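Local coordinates for triacylglycerol lipase (PDB 5AH1), which hydrolyses ester bonds, as a zinc-binding alpha/beta-hydrolase of the triacylglycerol lipase class that also breaks down synthetic polyesters, at residues G85-R91 / T119-V125; Y97-G101 / I179-M183; P230-L236 / G385-C389; Y328-Q334 / W415-I421. All coordinates share one frame; numbering follows the deposited sequence. Where two conformers were deposited one is given.

All four contacts lie within one alpha/beta-hydrolase domain, and contacts 1, 2 and 4 reach its seven-stranded parallel sheet. Contacts 1 and 2 alternate along the chain and touch, their centres about 8 Å apart; K98 and Y99 of contact 2 meet the 85-91 loop. Contacts 3 and 4 come later, again with alternating segments, and C389 packs on T332, Q334 and R420 with the two centres about 14 Å apart. P230 reaches S182 and M183, which joins the pairs. Contacts 1 and 4 are farthest apart, about 22 Å between centres. Contacts 1 and 3 thus both touch contact 2, which holds the probable nucleophile elbow at S182, while contact 4 lies farther along the sheet.

Contact 1. Residues G85-R91 / T119-V125; sequences GFMGFGR and TATVGPV
The F86 ring has M87 CG over the centre of one face, while its CD1 and CE1 corners meet P124 O and V125 CG1 obliquely, CE1 lying 3.7 Å from CG1. The F89 and P124 side chains cross at about a right angle, F89 CE1 coming obliquely to 3.8 Å from P124 CG. At the other end, the guanidinium of R91 holds a water in its plane, and that water donates to T119 OG1. This is the loop that follows strand 80-83 of the alpha/beta-hydrolase sheet, in the position that in related lipases helps to shape the oxyanion hole.

A type II turn from G85 to G88 presents M87 N to P124 O at 2.8 Å, a nearly straight bond (174°) with the donor tilted 28° from the carbonyl plane. The M87 chain, folded at chi2 and chi3, lies alongside V125 and sets SD 3.7 Å from V125 CG1. Beyond this direct bond the backbones part, and single waters fill in: one donates to both G88 O and V122 O. R91 is also fixed from outside by a salt bridge to D105, and T119 OG1 bonds to Q107. With CG2 of T121 anti to its own N (OG1 at chi1 -62°), both branches face glycine, and OG1 lies 3.3 Å from G90 CA.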
# COMPACT_ATOMS: atom_id res chain seq x y z
N GLY A 85 -1.19 -0.52 -3.20
CA GLY A 85 -1.06 -1.65 -2.30
C GLY A 85 -1.21 -3.03 -2.92
O GLY A 85 -0.82 -3.29 -4.06
N PHE A 86 -1.74 -3.92 -2.10
CA PHE A 86 -1.97 -5.32 -2.47
C PHE A 86 -3.05 -5.38 -3.54
O PHE A 86 -4.09 -4.72 -3.40
CB PHE A 86 -2.40 -6.05 -1.20
CG PHE A 86 -2.65 -7.53 -1.35
CD1 PHE A 86 -1.64 -8.41 -1.67
CD2 PHE A 86 -3.89 -8.04 -1.09
CE1 PHE A 86 -1.88 -9.76 -1.75
CE2 PHE A 86 -4.13 -9.38 -1.18
CZ PHE A 86 -3.12 -10.23 -1.51
N MET A 87 -2.79 -6.13 -4.61
CA MET A 87 -3.75 -6.27 -5.70
C MET A 87 -4.16 -4.93 -6.32
O MET A 87 -5.30 -4.76 -6.77
CB MET A 87 -4.95 -7.14 -5.27
CG MET A 87 -4.59 -8.64 -5.25
SD MET A 87 -4.35 -9.30 -6.92
CE MET A 87 -6.05 -9.45 -7.41
N GLY A 88 -3.21 -4.00 -6.38
CA GLY A 88 -3.33 -2.80 -7.19
C GLY A 88 -2.60 -2.95 -8.51
O GLY A 88 -1.64 -3.73 -8.60
N PHE A 89 -3.08 -2.25 -9.54
CA PHE A 89 -2.56 -2.38 -10.90
C PHE A 89 -2.20 -1.03 -11.50
O PHE A 89 -2.41 0.01 -10.87
CB PHE A 89 -3.59 -3.14 -11.74
CG PHE A 89 -3.79 -4.54 -11.23
CD1 PHE A 89 -2.91 -5.55 -11.59
CD2 PHE A 89 -4.81 -4.83 -10.35
CE1 PHE A 89 -3.04 -6.84 -11.06
CE2 PHE A 89 -4.96 -6.11 -9.84
CZ PHE A 89 -4.07 -7.12 -10.20
N GLY A 90 -1.63 -1.06 -12.70
CA GLY A 90 -1.09 0.13 -13.33
C GLY A 90 -2.09 0.93 -14.12
O GLY A 90 -3.22 0.51 -14.35
N ARG A 91 -1.64 2.10 -14.55
CA ARG A 91 -2.47 3.03 -15.32
C ARG A 91 -2.94 2.45 -16.64
O ARG A 91 -3.97 2.87 -17.15
CB ARG A 91 -1.72 4.33 -15.57
CG ARG A 91 -1.51 5.15 -14.33
CD ARG A 91 -0.78 6.47 -14.64
NE ARG A 91 -1.48 7.31 -15.61
CZ ARG A 91 -2.48 8.13 -15.30
NH1 ARG A 91 -2.93 8.21 -14.06
NH2 ARG A 91 -3.06 8.86 -16.24
N THR A 119 2.90 8.09 -10.99
CA THR A 119 2.36 6.86 -10.43
C THR A 119 3.34 5.73 -10.72
O THR A 119 3.76 5.54 -11.86
CB THR A 119 1.00 6.52 -11.07
OG1 THR A 119 0.07 7.57 -10.79
CG2 THR A 119 0.43 5.22 -10.51
N ALA A 120 3.73 5.00 -9.68
CA ALA A 120 4.57 3.82 -9.84
C ALA A 120 3.73 2.57 -9.70
O ALA A 120 2.80 2.52 -8.91
CB ALA A 120 5.69 3.82 -8.84
N THR A 121 4.12 1.53 -10.44
CA THR A 121 3.39 0.27 -10.41
C THR A 121 4.36 -0.87 -10.12
O THR A 121 5.42 -0.96 -10.75
CB THR A 121 2.61 0.08 -11.71
OG1 THR A 121 1.66 1.16 -11.79
CG2 THR A 121 1.89 -1.25 -11.74
N VAL A 122 4.02 -1.68 -9.12
CA VAL A 122 4.86 -2.77 -8.66
C VAL A 122 4.04 -4.06 -8.53
O VAL A 122 2.84 -4.05 -8.82
CB VAL A 122 5.55 -2.40 -7.32
CG1 VAL A 122 6.42 -1.14 -7.49
CG2 VAL A 122 4.52 -2.19 -6.20
N GLY A 123 4.66 -5.17 -8.14
CA GLY A 123 3.96 -6.44 -8.11
C GLY A 123 2.78 -6.40 -7.16
O GLY A 123 2.94 -6.00 -5.99
N PRO A 124 1.59 -6.80 -7.63
CA PRO A 124 0.40 -6.70 -6.77
C PRO A 124 0.41 -7.68 -5.58
O PRO A 124 -0.27 -7.41 -4.58
CB PRO A 124 -0.76 -7.01 -7.73
CG PRO A 124 -0.14 -7.79 -8.83
CD PRO A 124 1.24 -7.22 -8.99
N VAL A 125 1.11 -8.80 -5.69
CA VAL A 125 1.09 -9.80 -4.62
C VAL A 125 2.48 -10.26 -4.20
O VAL A 125 2.62 -11.26 -3.50
CB VAL A 125 0.22 -11.02 -5.04
CG1 VAL A 125 -1.23 -10.59 -5.31
CG2 VAL A 125 0.79 -11.74 -6.26
O HOH W 1 0.50 -4.06 -10.28
O HOH W 2 -0.49 2.03 -10.06
O HOH W 3 -2.47 6.94 -11.48
O HOH W 4 1.21 2.57 -14.11

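Contact 2. Residues Y97-G101 / I179-M183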
# COMPACT_ATOMS: atom_id res chain seq x y z
N TYR A 97 -9.62 2.01 -15.35
CA TYR A 97 -10.01 2.26 -13.97
C TYR A 97 -8.75 2.41 -13.15
O TYR A 97 -7.92 1.50 -13.14
CB TYR A 97 -10.84 1.10 -13.42
CG TYR A 97 -11.53 1.45 -12.12
CD1 TYR A 97 -12.78 2.04 -12.12
CD2 TYR A 97 -10.91 1.21 -10.90
CE1 TYR A 97 -13.40 2.37 -10.94
CE2 TYR A 97 -11.53 1.56 -9.72
CZ TYR A 97 -12.78 2.13 -9.74
OH TYR A 97 -13.41 2.49 -8.57
N LYS A 98 -8.59 3.54 -12.47
CA LYS A 98 -7.34 3.86 -11.77
C LYS A 98 -7.33 3.41 -10.31
O LYS A 98 -8.32 3.57 -9.60
CB LYS A 98 -7.09 5.37 -11.82
CG LYS A 98 -6.87 5.91 -13.22
CD LYS A 98 -5.48 5.55 -13.77
CE LYS A 98 -5.32 5.99 -15.23
NZ LYS A 98 -6.11 5.14 -16.15
N TYR A 99 -6.21 2.87 -9.86
CA TYR A 99 -6.05 2.60 -8.44
C TYR A 99 -6.24 3.92 -7.67
O TYR A 99 -6.95 3.98 -6.66
CB TYR A 99 -4.68 2.02 -8.14
CG TYR A 99 -4.54 1.55 -6.70
CD1 TYR A 99 -4.14 2.42 -5.70
CD2 TYR A 99 -4.81 0.24 -6.35
CE1 TYR A 99 -3.99 1.99 -4.39
CE2 TYR A 99 -4.68 -0.20 -5.06
CZ TYR A 99 -4.28 0.68 -4.07
OH TYR A 99 -4.12 0.19 -2.79
N TRP A 100 -5.59 4.97 -8.17
CA TRP A 100 -5.62 6.26 -7.53
C TRP A 100 -6.74 7.11 -8.11
O TRP A 100 -6.54 7.89 -9.04
CB TRP A 100 -4.26 6.95 -7.66
CG TRP A 100 -3.19 6.23 -6.86
CD1 TRP A 100 -2.29 5.31 -7.33
CD2 TRP A 100 -2.94 6.35 -5.45
NE1 TRP A 100 -1.49 4.87 -6.30
CE2 TRP A 100 -1.87 5.49 -5.13
CE3 TRP A 100 -3.52 7.12 -4.43
CZ2 TRP A 100 -1.36 5.39 -3.85
CZ3 TRP A 100 -3.00 7.03 -3.16
CH2 TRP A 100 -1.95 6.17 -2.87
N GLY A 101 -7.94 6.91 -7.55
CA GLY A 101 -9.10 7.72 -7.84
C GLY A 101 -10.23 7.00 -8.54
O GLY A 101 -11.35 7.51 -8.62
N ILE A 179 3.97 8.52 -1.52
CA ILE A 179 2.68 8.27 -0.90
C ILE A 179 2.25 6.86 -1.24
O ILE A 179 2.13 6.52 -2.42
CB ILE A 179 1.60 9.29 -1.38
CG1 ILE A 179 2.03 10.73 -1.08
CG2 ILE A 179 0.26 8.98 -0.73
CD1 ILE A 179 1.04 11.82 -1.50
N GLY A 180 1.99 6.07 -0.20
CA GLY A 180 1.67 4.67 -0.39
C GLY A 180 0.41 4.27 0.34
O GLY A 180 0.27 4.51 1.53
N HIS A 181 -0.51 3.64 -0.39
CA HIS A 181 -1.78 3.18 0.19
C HIS A 181 -1.67 1.70 0.49
O HIS A 181 -1.07 0.94 -0.27
CB HIS A 181 -2.92 3.44 -0.78
CG HIS A 181 -4.24 2.90 -0.32
ND1 HIS A 181 -4.83 1.78 -0.88
CD2 HIS A 181 -5.06 3.29 0.69
CE1 HIS A 181 -5.98 1.55 -0.28
NE2 HIS A 181 -6.14 2.45 0.69
N SER A 182 -2.28 1.26 1.59
CA SER A 182 -2.32 -0.17 1.87
C SER A 182 -0.87 -0.63 1.99
O SER A 182 -0.03 0.05 2.57
CB SER A 182 -3.13 -0.90 0.76
OG SER A 182 -2.84 -2.29 0.69
N MET A 183 -0.58 -1.80 1.43
CA MET A 183 0.77 -2.34 1.39
C MET A 183 1.80 -1.38 0.77
O MET A 183 3.00 -1.48 1.04
CB MET A 183 0.76 -3.65 0.60
CG MET A 183 2.00 -4.49 0.79
SD MET A 183 1.93 -5.93 -0.28
CE MET A 183 3.41 -6.74 0.30
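Y99 and H181 approach rim to rim, their ring planes 61° apart and neither lying over the other's face. The phenol oxygen comes into the plane of the imidazole at its edge, and Y99 OH and H181 ND1 share a short hydrogen bond of 2.6 Å in which either could be the donor. Two extended first torsions bring the groups together: CG is anti to the backbone N in H181 as it is in Y99 (chi1 -172°), and the two side chains reach across from backbones that stay well apart.

W100 runs beside the tyrosine and meets the same histidine at its CB. Its CH2 corner comes obliquely to H181 CB at 3.6 Å and also approaches I179 CG2 at 4.2 Å. One face of the indole is covered near its rim by Y99 CD1, so the phenol ring lies against the indole. H181 is therefore gripped on its ND1 side by the phenol and packed at CB by the indole, while its NE2 bonds to the carbonyl of H426.

The histidine immediately precedes S182, whose backbone takes a strained positive-phi conformation (phi 60°), consistent with a GxSxG nucleophile elbow. The contact lies where strand 176-181 ends: W100 packs on L82 of strand 80-83 and on Y440 of helix 437-448, while I179 lies against both flanking strands, 80-83 and 221-227.

Contact 3. Residues P230-L236 / G385-C389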
# COMPACT_ATOMS: atom_id res chain seq x y z
N PRO A 230 -0.95 -1.39 6.62
CA PRO A 230 -0.71 -2.36 7.69
C PRO A 230 0.73 -2.26 8.21
O PRO A 230 1.56 -3.13 7.98
CB PRO A 230 -0.96 -3.69 7.01
CG PRO A 230 -0.54 -3.45 5.59
CD PRO A 230 -0.97 -2.03 5.29
N ASN A 231 1.04 -1.17 8.89
CA ASN A 231 2.39 -0.99 9.39
C ASN A 231 2.78 -2.04 10.44
O ASN A 231 3.97 -2.36 10.58
CB ASN A 231 2.59 0.43 9.93
CG ASN A 231 2.80 1.47 8.83
OD1 ASN A 231 3.68 1.33 7.99
ND2 ASN A 231 2.00 2.54 8.86
N ASP A 232 1.78 -2.58 11.13
CA ASP A 232 1.94 -3.74 12.01
C ASP A 232 1.20 -4.97 11.47
O ASP A 232 0.90 -5.88 12.22
CB ASP A 232 1.45 -3.42 13.43
CG ASP A 232 2.37 -2.48 14.17
OD1 ASP A 232 3.60 -2.54 13.96
OD2 ASP A 232 1.84 -1.71 15.01
N GLY A 233 0.96 -5.02 10.17
CA GLY A 233 0.24 -6.13 9.57
C GLY A 233 -1.27 -5.97 9.67
O GLY A 233 -1.79 -4.99 10.22
N THR A 234 -1.98 -6.94 9.13
CA THR A 234 -3.40 -7.02 9.29
C THR A 234 -3.78 -8.43 9.68
O THR A 234 -3.30 -9.41 9.10
CB THR A 234 -4.17 -6.62 8.01
OG1 THR A 234 -5.53 -6.99 8.20
CG2 THR A 234 -3.61 -7.29 6.74
N THR A 235 -4.66 -8.54 10.67
CA THR A 235 -5.11 -9.86 11.10
C THR A 235 -6.01 -10.53 10.07
O THR A 235 -6.27 -11.72 10.19
CB THR A 235 -5.78 -9.83 12.48
OG1 THR A 235 -6.99 -9.07 12.43
CG2 THR A 235 -4.83 -9.30 13.55
N LEU A 236 -6.40 -9.81 9.02
CA LEU A 236 -7.08 -10.46 7.90
C LEU A 236 -6.18 -11.51 7.27
O LEU A 236 -6.63 -12.61 6.91
CB LEU A 236 -7.54 -9.45 6.86
CG LEU A 236 -8.40 -10.03 5.72
CD1 LEU A 236 -9.66 -10.69 6.25
CD2 LEU A 236 -8.73 -8.94 4.74
N GLY A 385 -12.18 -2.55 7.03
CA GLY A 385 -12.56 -3.63 6.13
C GLY A 385 -11.40 -4.51 5.71
O GLY A 385 -11.60 -5.66 5.30
N VAL A 386 -10.17 -3.98 5.80
CA VAL A 386 -8.98 -4.69 5.33
C VAL A 386 -7.84 -4.68 6.35
O VAL A 386 -7.17 -5.69 6.52
CB VAL A 386 -8.51 -4.16 3.95
CG1 VAL A 386 -7.30 -4.91 3.45
CG2 VAL A 386 -9.63 -4.28 2.93
N VAL A 387 -7.66 -3.55 7.03
CA VAL A 387 -6.55 -3.37 7.96
C VAL A 387 -7.03 -2.86 9.31
O VAL A 387 -7.80 -1.91 9.39
CB VAL A 387 -5.48 -2.39 7.39
CG1 VAL A 387 -4.33 -2.22 8.35
CG2 VAL A 387 -4.98 -2.88 6.04
N ASN A 388 -6.54 -3.49 10.38
CA ASN A 388 -6.85 -3.03 11.73
C ASN A 388 -6.39 -1.59 11.93
O ASN A 388 -5.28 -1.25 11.55
CB ASN A 388 -6.16 -3.92 12.76
CG ASN A 388 -6.23 -5.40 12.40
OD1 ASN A 388 -5.51 -5.85 11.52
ND2 ASN A 388 -7.10 -6.15 13.07
N CYS A 389 -7.21 -0.76 12.56
CA CYS A 389 -6.87 0.64 12.76
C CYS A 389 -5.59 0.82 13.56
O CYS A 389 -4.78 1.69 13.24
CB CYS A 389 -8.02 1.40 13.43
SG CYS A 389 -9.53 1.43 12.49
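T234 OG1 is gripped twice: it donates to V386 O at 2.7 Å, in the plane of that carbonyl, and accepts from L236 N at 3.1 Å. T234 is the N-cap of helix 235-239 and the second bond is its capping bond, so the hydroxyl ties the 385-389 loop to the helix start. Its placement follows from a first torsion that sets OG1 anti to the backbone N (chi1 169°).

The amide of N388 faces the same helix start with both ends, at T235. OD1 takes the N-H of T235 on a lone pair at 2.9 Å, and ND2 donates to T235 OG1 at 3.0 Å, the hydroxyl lying in the amide plane. These two bonds fix which way round the amide sits, and a further bond from ND2 to W380 O confirms it. The first backbone N-H groups of the helix are thus met by side-chain oxygens within a buried setting.

Next to these polar bonds is an apolar contact: V387 crosses P230 at about a right angle, its CG1 3.7 Å from P230 CA. P230 begins the type I turn that leads to G233 and on to the cap. D384, just before the second segment, accepts from V386 N and V387 N. Helix 357-363 closes over the helix start, with M363 against T234, T235 and L236, while T235 also touches T310 of helix 310-317.

Contact 4. Residues Y328-Q334 / W415-I421; sequences YFSWTTQ and WNAMPRI
Two neighbouring parallel strands of the alpha/beta-hydrolase sheet, 327-331 and 415-417, meet here and continue beyond their ends as a second, shorter bridge. Y328, F329 and S330 pair with W415, N416 and A417. The register then slips by one residue before T333 pairs with I421, and a water linking T332 N to M418 O spans the break.

Y328 O receives two donors from opposite faces of its plane: N416 N at 2.8 Å and N416 ND2 at 3.0 Å. ND2 bonds also to K411 O, so the asparagine side chain bridges the carbonyl of the neighbouring strand and the loop before its own strand. On the face shared by Y328, S330 and W415, Y328 CB sits over the six-membered ring of W415, a CH-pi contact of 3.7 Å to the centroid, with the two ring planes inclined at 46°.

On the other face, with F329, M418 CB stands almost on the normal of the W331 six-membered ring, 3.4 Å from its centroid. The bent methionine chain (chi2 -61°, chi3 -70°) then carries SD to the edge of the F329 ring, 3.9 Å from CD1, a Met-aromatic contact. Helix 437-448 covers this side through W439 and Y443.

At the far end R420 NH1 bonds to Q334 OE1 at 2.9 Å, in the guanidinium plane but well above that of the amide, with T332 CG2 over one guanidinium face. The chemistry thus changes along the contact, from buried aromatic and sulfur contacts to a charged group at the surface, whose positive charge probably strengthens its bond to the neutral amide.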
# COMPACT_ATOMS: atom_id res chain seq x y z
N TYR A 328 7.76 11.48 8.12
CA TYR A 328 6.82 10.36 8.01
C TYR A 328 5.45 10.80 8.48
O TYR A 328 5.29 11.39 9.55
CB TYR A 328 7.31 9.14 8.82
CG TYR A 328 8.57 8.52 8.26
CD1 TYR A 328 9.81 9.01 8.59
CD2 TYR A 328 8.51 7.40 7.44
CE1 TYR A 328 10.97 8.46 8.06
CE2 TYR A 328 9.65 6.85 6.92
CZ TYR A 328 10.88 7.35 7.25
OH TYR A 328 12.05 6.85 6.74
N PHE A 329 4.45 10.51 7.66
CA PHE A 329 3.05 10.78 7.96
C PHE A 329 2.27 9.51 7.84
O PHE A 329 2.46 8.77 6.90
CB PHE A 329 2.49 11.82 6.97
CG PHE A 329 3.20 13.13 7.04
CD1 PHE A 329 2.85 14.09 7.98
CD2 PHE A 329 4.26 13.39 6.19
CE1 PHE A 329 3.52 15.29 8.07
CE2 PHE A 329 4.94 14.58 6.27
CZ PHE A 329 4.58 15.53 7.21
N SER A 330 1.34 9.31 8.75
CA SER A 330 0.44 8.17 8.67
C SER A 330 -1.01 8.61 8.78
O SER A 330 -1.36 9.46 9.61
CB SER A 330 0.73 7.16 9.76
OG SER A 330 0.65 7.80 11.02
N TRP A 331 -1.83 8.02 7.92
CA TRP A 331 -3.27 8.22 7.87
C TRP A 331 -3.98 6.90 8.10
O TRP A 331 -3.64 5.88 7.48
CB TRP A 331 -3.65 8.79 6.50
CG TRP A 331 -3.04 10.12 6.24
CD1 TRP A 331 -1.84 10.37 5.66
CD2 TRP A 331 -3.60 11.40 6.59
NE1 TRP A 331 -1.61 11.73 5.61
CE2 TRP A 331 -2.68 12.38 6.17
CE3 TRP A 331 -4.78 11.80 7.21
CZ2 TRP A 331 -2.92 13.75 6.34
CZ3 TRP A 331 -5.02 13.14 7.39
CH2 TRP A 331 -4.09 14.11 6.95
N THR A 332 -4.94 6.94 9.02
CA THR A 332 -5.72 5.78 9.46
C THR A 332 -7.16 5.94 8.99
O THR A 332 -7.78 6.99 9.21
CB THR A 332 -5.71 5.69 11.01
OG1 THR A 332 -4.37 5.50 11.47
CG2 THR A 332 -6.59 4.54 11.49
N THR A 333 -7.66 4.91 8.30
CA THR A 333 -9.07 4.83 7.93
C THR A 333 -9.80 3.88 8.87
O THR A 333 -9.23 2.88 9.32
CB THR A 333 -9.22 4.35 6.46
OG1 THR A 333 -8.19 3.39 6.14
CG2 THR A 333 -9.08 5.52 5.50
N GLN A 334 -11.06 4.19 9.14
CA GLN A 334 -11.92 3.35 9.98
C GLN A 334 -13.33 3.35 9.42
O GLN A 334 -13.83 4.40 9.02
CB GLN A 334 -11.95 3.88 11.41
CG GLN A 334 -12.92 3.10 12.29
CD GLN A 334 -12.90 3.52 13.73
OE1 GLN A 334 -12.07 4.32 14.16
NE2 GLN A 334 -13.82 2.96 14.51
N TRP A 415 7.09 9.45 13.04
CA TRP A 415 5.74 9.40 12.50
C TRP A 415 4.84 10.49 13.07
O TRP A 415 4.65 10.58 14.28
CB TRP A 415 5.12 8.02 12.78
CG TRP A 415 5.83 6.96 12.04
CD1 TRP A 415 6.93 6.27 12.45
CD2 TRP A 415 5.56 6.54 10.71
NE1 TRP A 415 7.36 5.42 11.45
CE2 TRP A 415 6.51 5.55 10.38
CE3 TRP A 415 4.56 6.86 9.78
CZ2 TRP A 415 6.53 4.93 9.14
CZ3 TRP A 415 4.58 6.25 8.55
CH2 TRP A 415 5.54 5.28 8.24
N ASN A 416 4.28 11.27 12.17
CA ASN A 416 3.29 12.30 12.46
C ASN A 416 1.97 11.61 12.14
O ASN A 416 1.59 11.48 10.97
CB ASN A 416 3.49 13.54 11.59
CG ASN A 416 4.82 14.23 11.84
OD1 ASN A 416 4.87 15.24 12.54
ND2 ASN A 416 5.88 13.74 11.24
N ALA A 417 1.31 11.10 13.18
CA ALA A 417 0.07 10.34 13.04
C ALA A 417 -1.10 11.33 12.91
O ALA A 417 -1.44 12.04 13.86
CB ALA A 417 -0.13 9.38 14.21
N MET A 418 -1.66 11.39 11.71
CA MET A 418 -2.58 12.47 11.35
C MET A 418 -4.02 12.15 11.81
O MET A 418 -4.32 11.01 12.17
CB MET A 418 -2.48 12.74 9.84
CG MET A 418 -1.05 13.04 9.41
SD MET A 418 -0.35 14.52 10.20
CE MET A 418 -1.30 15.82 9.41
N PRO A 419 -4.90 13.16 11.80
CA PRO A 419 -6.25 12.95 12.32
C PRO A 419 -6.99 11.81 11.61
O PRO A 419 -7.00 11.74 10.38
CB PRO A 419 -6.92 14.32 12.09
CG PRO A 419 -5.81 15.28 12.19
CD PRO A 419 -4.65 14.58 11.51
N ARG A 420 -7.61 10.92 12.38
CA ARG A 420 -8.20 9.71 11.82
C ARG A 420 -9.26 10.03 10.77
O ARG A 420 -10.08 10.92 10.96
CB ARG A 420 -8.81 8.85 12.93
CG ARG A 420 -9.35 7.51 12.42
CD ARG A 420 -9.64 6.50 13.53
NE ARG A 420 -8.43 6.07 14.19
CZ ARG A 420 -8.33 5.00 14.96
NH1 ARG A 420 -9.38 4.22 15.14
NH2 ARG A 420 -7.18 4.68 15.52
N ILE A 421 -9.25 9.25 9.69
CA ILE A 421 -10.22 9.43 8.62
C ILE A 421 -11.36 8.46 8.89
O ILE A 421 -11.36 7.31 8.43
CB ILE A 421 -9.59 9.20 7.22
CG1 ILE A 421 -8.29 10.00 7.05
CG2 ILE A 421 -10.59 9.57 6.14
CD1 ILE A 421 -7.57 9.74 5.71
O HOH W 5 -5.31 9.55 10.03